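Local atomic coordinates of acetylxylan esterase A (Aspergillus awamori, PDB entry 5X6S), a protein that removes acetyl side groups from the xylan backbone, acting as a secreted serine esterase of carbohydrate esterase family 1. Residues A[169-174]-A[210-215]; A[194-199]-A[247-252]. One frame throughout, in Å; residues are numbered along the deposited sequence.

Contact 1 of 2, residues A[169-174]-A[210-215]. With NAG (2-acetamido-2-deoxy-beta-D-glucopyranose), chain C.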
loop_
_atom_site.group_PDB
_atom_site.type_symbol
_atom_site.label_atom_id
_atom_site.label_comp_id
_atom_site.label_asym_id
_atom_site.label_seq_id
_atom_site.Cartn_x
_atom_site.Cartn_y
_atom_site.Cartn_z
ATOM N N VAL A 169 -5.605 -24.379 21.203
ATOM C CA VAL A 169 -6.496 -23.922 20.149
ATOM C C VAL A 169 -5.988 -24.410 18.782
ATOM O O VAL A 169 -4.988 -23.901 18.220
ATOM C CB VAL A 169 -6.706 -22.366 20.166
ATOM C CG1 VAL A 169 -7.721 -21.941 19.108
ATOM C CG2 VAL A 169 -7.089 -21.846 21.553
ATOM N N ILE A 170 -6.683 -25.410 18.241
ATOM C CA ILE A 170 -6.277 -26.050 16.993
ATOM C C ILE A 170 -7.460 -26.037 16.047
ATOM O O ILE A 170 -8.568 -26.537 16.383
ATOM C CB ILE A 170 -5.768 -27.520 17.211
ATOM C CG1 ILE A 170 -4.590 -27.538 18.184
ATOM C CG2 ILE A 170 -5.323 -28.143 15.890
ATOM C CD1 ILE A 170 -4.444 -28.813 19.006
ATOM N N THR A 171 -7.257 -25.464 14.863
ATOM C CA THR A 171 -8.317 -25.445 13.867
ATOM C C THR A 171 -7.709 -25.469 12.463
ATOM O O THR A 171 -6.528 -25.703 12.322
ATOM C CB THR A 171 -9.326 -24.307 14.142
ATOM O OG1 THR A 171 -10.533 -24.508 13.369
ATOM C CG2 THR A 171 -8.690 -22.903 13.814
ATOM N N THR A 172 -8.524 -25.223 11.440
ATOM C CA THR A 172 -8.123 -25.372 10.058
ATOM C C THR A 172 -7.561 -24.079 9.478
ATOM O O THR A 172 -7.862 -23.015 10.013
ATOM C CB THR A 172 -9.325 -25.738 9.187
ATOM O OG1 THR A 172 -10.338 -24.757 9.403
ATOM C CG2 THR A 172 -9.851 -27.193 9.556
ATOM N N PRO A 173 -6.764 -24.182 8.401
ATOM C CA PRO A 173 -6.378 -23.029 7.582
ATOM C C PRO A 173 -7.585 -22.191 7.218
ATOM O O PRO A 173 -7.525 -20.969 7.272
ATOM C CB PRO A 173 -5.761 -23.654 6.326
ATOM C CG PRO A 173 -5.387 -25.073 6.706
ATOM C CD PRO A 173 -6.034 -25.423 8.008
ATOM N N GLU A 174 -8.706 -22.855 6.918
ATOM C CA GLU A 174 -9.920 -22.138 6.499
ATOM C C GLU A 174 -10.485 -21.253 7.592
ATOM O O GLU A 174 -10.826 -20.093 7.359
ATOM C CB GLU A 174 -10.974 -23.108 5.963
ATOM C CG GLU A 174 -10.575 -23.658 4.583
ATOM C CD GLU A 174 -9.437 -24.738 4.594
ATOM O OE1 GLU A 174 -9.146 -25.376 5.667
ATOM O OE2 GLU A 174 -8.854 -24.955 3.494
ATOM N N TYR A 210 2.908 -22.254 16.353
ATOM C CA TYR A 210 3.603 -22.097 15.103
ATOM C C TYR A 210 2.781 -22.664 13.986
ATOM O O TYR A 210 2.651 -22.068 12.909
ATOM C CB TYR A 210 4.993 -22.791 15.146
ATOM C CG TYR A 210 5.675 -22.954 13.817
ATOM C CD1 TYR A 210 6.376 -21.911 13.230
ATOM C CD2 TYR A 210 5.678 -24.187 13.154
ATOM C CE1 TYR A 210 6.996 -22.061 12.023
ATOM C CE2 TYR A 210 6.321 -24.354 11.949
ATOM C CZ TYR A 210 6.977 -23.299 11.377
ATOM O OH TYR A 210 7.625 -23.445 10.157
ATOM N N TYR A 211 2.242 -23.859 14.197
ATOM C CA TYR A 211 1.522 -24.519 13.094
ATOM C C TYR A 211 0.203 -23.806 12.818
ATOM O O TYR A 211 -0.188 -23.671 11.677
ATOM C CB TYR A 211 1.310 -26.016 13.411
ATOM C CG TYR A 211 2.652 -26.736 13.482
ATOM C CD1 TYR A 211 3.368 -27.033 12.340
ATOM C CD2 TYR A 211 3.241 -27.006 14.725
ATOM C CE1 TYR A 211 4.616 -27.682 12.426
ATOM C CE2 TYR A 211 4.482 -27.612 14.807
ATOM C CZ TYR A 211 5.163 -27.931 13.660
ATOM O OH TYR A 211 6.412 -28.518 13.748
ATOM N N GLU A 212 -0.452 -23.352 13.878
ATOM C CA GLU A 212 -1.724 -22.578 13.747
ATOM C C GLU A 212 -1.518 -21.287 12.967
ATOM O O GLU A 212 -2.344 -20.894 12.189
ATOM C CB GLU A 212 -2.312 -22.298 15.106
ATOM C CG GLU A 212 -2.685 -23.573 15.865
ATOM C CD GLU A 212 -3.476 -24.559 14.978
ATOM O OE1 GLU A 212 -4.641 -24.258 14.603
ATOM O OE2 GLU A 212 -2.902 -25.621 14.638
ATOM N N THR A 213 -0.373 -20.656 13.146
ATOM C CA THR A 213 -0.035 -19.427 12.400
ATOM C C THR A 213 0.254 -19.703 10.937
ATOM O O THR A 213 -0.171 -18.949 10.048
ATOM C CB THR A 213 1.167 -18.692 13.071
ATOM O OG1 THR A 213 0.863 -18.395 14.452
ATOM C CG2 THR A 213 1.484 -17.426 12.333
ATOM N N CYS A 214 1.005 -20.777 10.650
ATOM C CA CYS A 214 1.301 -21.126 9.284
ATOM C C CYS A 214 0.023 -21.543 8.545
ATOM O O CYS A 214 -0.152 -21.189 7.382
ATOM C CB CYS A 214 2.348 -22.247 9.257
ATOM S SG CYS A 214 4.035 -21.672 9.709
ATOM N N LYS A 215 -0.850 -22.265 9.234
ATOM C CA LYS A 215 -2.210 -22.565 8.731
ATOM C C LYS A 215 -2.930 -21.280 8.366
ATOM O O LYS A 215 -3.424 -21.135 7.225
ATOM C CB LYS A 215 -3.019 -23.290 9.795
ATOM C CG LYS A 215 -2.693 -24.783 9.994
ATOM C CD LYS A 215 -3.397 -25.265 11.229
ATOM C CE LYS A 215 -3.341 -26.754 11.426
ATOM N NZ LYS A 215 -4.095 -27.079 12.684
HETATM C C1 NAG C . -9.228 -17.787 23.722
HETATM C C2 NAG C . -10.705 -17.411 23.899
HETATM C C3 NAG C . -11.627 -18.276 23.037
HETATM C C4 NAG C . -11.187 -18.283 21.575
HETATM C C5 NAG C . -9.677 -18.575 21.479
HETATM C C6 NAG C . -9.176 -18.379 20.064
HETATM C C7 NAG C . -11.425 -16.646 26.116
HETATM C C8 NAG C . -11.671 -17.025 27.541
HETATM N N2 NAG C . -11.037 -17.596 25.295
HETATM O O3 NAG C . -12.947 -17.791 23.192
HETATM O O4 NAG C . -11.829 -19.251 20.764
HETATM O O5 NAG C . -8.863 -17.796 22.349
HETATM O O6 NAG C . -7.795 -18.711 20.052
HETATM O O7 NAG C . -11.570 -15.465 25.774
#

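Contact 2 of 2, residues A[194-199]-A[247-252]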
loop_
_atom_site.group_PDB
_atom_site.type_symbol
_atom_site.label_atom_id
_atom_site.label_comp_id
_atom_site.label_asym_id
_atom_site.label_seq_id
_atom_site.Cartn_x
_atom_site.Cartn_y
_atom_site.Cartn_z
ATOM N N MET A 194 4.663 -13.070 4.915
ATOM C CA MET A 194 4.835 -13.470 6.284
ATOM C C MET A 194 5.980 -14.469 6.478
ATOM O O MET A 194 6.060 -15.466 5.773
ATOM C CB MET A 194 3.562 -14.084 6.841
ATOM C CG MET A 194 2.308 -13.247 6.740
ATOM S SD MET A 194 2.493 -11.614 7.563
ATOM C CE MET A 194 2.639 -12.133 9.231
ATOM N N GLN A 195 6.820 -14.214 7.476
ATOM C CA GLN A 195 7.879 -15.129 7.900
ATOM C C GLN A 195 7.714 -15.378 9.367
ATOM O O GLN A 195 7.764 -14.430 10.190
ATOM C CB GLN A 195 9.249 -14.507 7.625
ATOM C CG GLN A 195 10.419 -15.354 8.025
ATOM C CD GLN A 195 11.737 -14.639 7.735
ATOM O OE1 GLN A 195 12.039 -13.580 8.333
ATOM N NE2 GLN A 195 12.506 -15.173 6.792
ATOM N N ILE A 196 7.507 -16.649 9.725
ATOM C CA ILE A 196 7.115 -17.071 11.076
ATOM C C ILE A 196 8.197 -17.964 11.709
ATOM O O ILE A 196 8.430 -19.087 11.232
ATOM C CB ILE A 196 5.772 -17.854 11.035
ATOM C CG1 ILE A 196 4.741 -17.127 10.172
ATOM C CG2 ILE A 196 5.277 -18.242 12.444
ATOM C CD1 ILE A 196 4.356 -15.710 10.624
ATOM N N TYR A 197 8.841 -17.492 12.784
ATOM C CA TYR A 197 9.791 -18.282 13.556
ATOM C C TYR A 197 9.140 -18.803 14.832
ATOM O O TYR A 197 8.350 -18.117 15.467
ATOM C CB TYR A 197 10.981 -17.438 14.014
ATOM C CG TYR A 197 11.981 -16.996 12.966
ATOM C CD1 TYR A 197 11.782 -15.837 12.182
ATOM C CD2 TYR A 197 13.175 -17.693 12.798
ATOM C CE1 TYR A 197 12.759 -15.415 11.260
ATOM C CE2 TYR A 197 14.161 -17.252 11.897
ATOM C CZ TYR A 197 13.956 -16.126 11.134
ATOM O OH TYR A 197 14.957 -15.731 10.264
ATOM N N HIS A 198 9.546 -19.983 15.281
ATOM C CA HIS A 198 9.092 -20.503 16.568
ATOM C C HIS A 198 10.090 -21.577 17.014
ATOM O O HIS A 198 10.697 -22.236 16.180
ATOM C CB HIS A 198 7.680 -21.092 16.487
ATOM C CG HIS A 198 6.856 -20.893 17.724
ATOM N ND1 HIS A 198 5.846 -19.964 17.790
ATOM C CD2 HIS A 198 6.934 -21.443 18.964
ATOM C CE1 HIS A 198 5.340 -19.931 19.006
ATOM N NE2 HIS A 198 5.968 -20.842 19.735
ATOM N N GLY A 199 10.219 -21.752 18.322
ATOM C CA GLY A 199 11.109 -22.791 18.871
ATOM C C GLY A 199 10.340 -24.028 19.328
ATOM O O GLY A 199 9.236 -23.905 19.875
ATOM N N ASP A 247 5.574 -17.328 -2.098
ATOM C CA ASP A 247 6.149 -15.988 -2.003
ATOM C C ASP A 247 5.754 -15.232 -0.719
ATOM O O ASP A 247 6.570 -14.438 -0.215
ATOM C CB ASP A 247 5.749 -15.129 -3.204
ATOM C CG ASP A 247 6.427 -15.564 -4.499
ATOM O OD1 ASP A 247 7.226 -16.506 -4.476
ATOM O OD2 ASP A 247 6.147 -14.933 -5.540
ATOM N N SER A 248 4.554 -15.495 -0.189
ATOM C CA SER A 248 3.999 -14.708 0.918
ATOM C C SER A 248 3.953 -15.455 2.237
ATOM O O SER A 248 3.368 -14.975 3.206
ATOM C CB SER A 248 2.589 -14.178 0.549
ATOM O OG SER A 248 2.678 -13.294 -0.568
ATOM N N LEU A 249 4.546 -16.668 2.281
ATOM C CA LEU A 249 4.604 -17.393 3.524
ATOM C C LEU A 249 5.777 -18.368 3.612
ATOM O O LEU A 249 5.871 -19.314 2.809
ATOM C CB LEU A 249 3.312 -18.165 3.830
ATOM C CG LEU A 249 3.345 -18.971 5.093
ATOM C CD1 LEU A 249 3.476 -18.146 6.403
ATOM C CD2 LEU A 249 2.144 -19.890 5.223
ATOM N N GLN A 250 6.614 -18.154 4.621
ATOM C CA GLN A 250 7.542 -19.163 5.040
ATOM C C GLN A 250 7.581 -19.323 6.548
ATOM O O GLN A 250 7.335 -18.366 7.298
ATOM C CB GLN A 250 8.904 -18.944 4.420
ATOM C CG GLN A 250 9.666 -17.771 4.920
ATOM C CD GLN A 250 11.020 -17.591 4.278
ATOM O OE1 GLN A 250 12.014 -17.548 4.957
ATOM N NE2 GLN A 250 11.046 -17.402 3.003
ATOM N N GLY A 251 7.839 -20.542 7.000
ATOM C CA GLY A 251 7.897 -20.825 8.412
ATOM C C GLY A 251 9.312 -21.318 8.736
ATOM O O GLY A 251 9.918 -22.017 7.914
ATOM N N ILE A 252 9.809 -20.962 9.919
ATOM C CA ILE A 252 11.155 -21.382 10.341
ATOM C C ILE A 252 11.001 -21.973 11.730
ATOM O O ILE A 252 10.686 -21.277 12.692
ATOM C CB ILE A 252 12.192 -20.211 10.272
ATOM C CG1 ILE A 252 12.258 -19.707 8.847
ATOM C CG2 ILE A 252 13.567 -20.675 10.770
ATOM C CD1 ILE A 252 12.523 -18.276 8.681
#

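Contact 1 of 2, residues A[169-174]-A[210-215]
This contact belongs to the alpha/beta-hydrolase fold, where the loop entering helix 173-182 runs along one side of helix 208-221. E212 and K215, one turn apart on helix 208-221, both reach toward the loop and hold the backbone of T171, one by its N-H and the other by its C=O. The N-H of T171 points to OE1 of E212, with N and OE1 2.9 Å apart and an angle of 170° at the hydrogen. The bond is straight, but it meets OE1 from above the carboxylate plane. The carbonyl of T171 is taken by K215, whose NZ lies 2.8 Å from T171 O, in the carbonyl plane. The K215 chain is extended from CG to NZ, so its tip lies beside the carboxylate. There K215 NZ forms a salt bridge with E212 OE2 at 2.7 Å, on the syn side of that oxygen. This bridge probably fixes the rotation of the carboxylate. E212 is buried. Its chi1 (-62°) sets CG anti to the carbonyl carbon and against V169 O; the bend at chi2 (-47°) then turns the carboxylate toward T171 N. Its oxygens have further partners in W176 NE1, bonded to OE1, and Q208 NE2, bonded to OE2. CG2 of I170 lies across the charged pair, 3.6 Å from K215 NZ. T172 is the N-cap of helix 173-182, and its OG1 accepts the N-H of H175. OG1 of T171 bonds to H175 ND1. P173, in the first turn, lays CD against CG of K215 at 3.9 Å. At the other end of the loop, V169 meets the N-acetylglucosamine, with CG1 3.4 Å from the sugar's O6.

Contact 2 of 2, residues A[194-199]-A[247-252]
Five backbone hydrogen bonds join segments 194-199 and 247-252. Strand residues 249-252 run in parallel register, M194 beside L249 through Y197 beside I252. The tightest bond runs from I252 N to I196 O at 2.7 Å, in the carbonyl plane. At the start of the ladder the M194 N-H points almost straight at S248 O, but it sits above that carbonyl plane.

On the face carrying Q195, Y197, Q250 and I252, the two glutamines stand side by side. NE2 of Q195 donates to OE1 of Q250 at 3.0 Å. The acceptor lies in the Q195 amide plane, whereas the donor stands above the plane of the Q250 amide, and the two amides are turned 60° apart. I252 places CD1 over one face of the Y197 ring, 3.8 Å from its centroid, a CH-pi contact. I252 CD1 also touches Q195 NE2, at 3.6 Å. On the other face, CD1 of L249 meets M194 CB and I196 CG1, both at 4.1 Å.

Further out, T140 bonds OE1 of Q195 and Y142 stacks on Y197. W271 of helix 265-272 packs on both glutamines. H198 gives NE2 to L205 O, close to the probable S119-H259-D202 triad. Both ends of the Q195 amide thus have partners, which implies a fixed orientation for this buried polar group.

In the fold
Helix 208-221 connects the two contacts. It follows strand 193-199 in the chain and packs on the sheet face that carries I196. Contact 1 lies on the far side of this helix, its centre about 17 Å from the centre of the chain, and is partly buried. Contact 2 is a buried part of the central sheet, its centre about 11 Å from the centre of the chain. They meet through Y210, whose CE1 is 3.4 Å from I196 O, and through C214 O, 3.4 Å from L249 CD2. Contact 1 relies on a charged pair gripping the backbone N-H and C=O of one residue, T171. Contact 2 relies on a backbone ladder, apolar contacts and neutral amides.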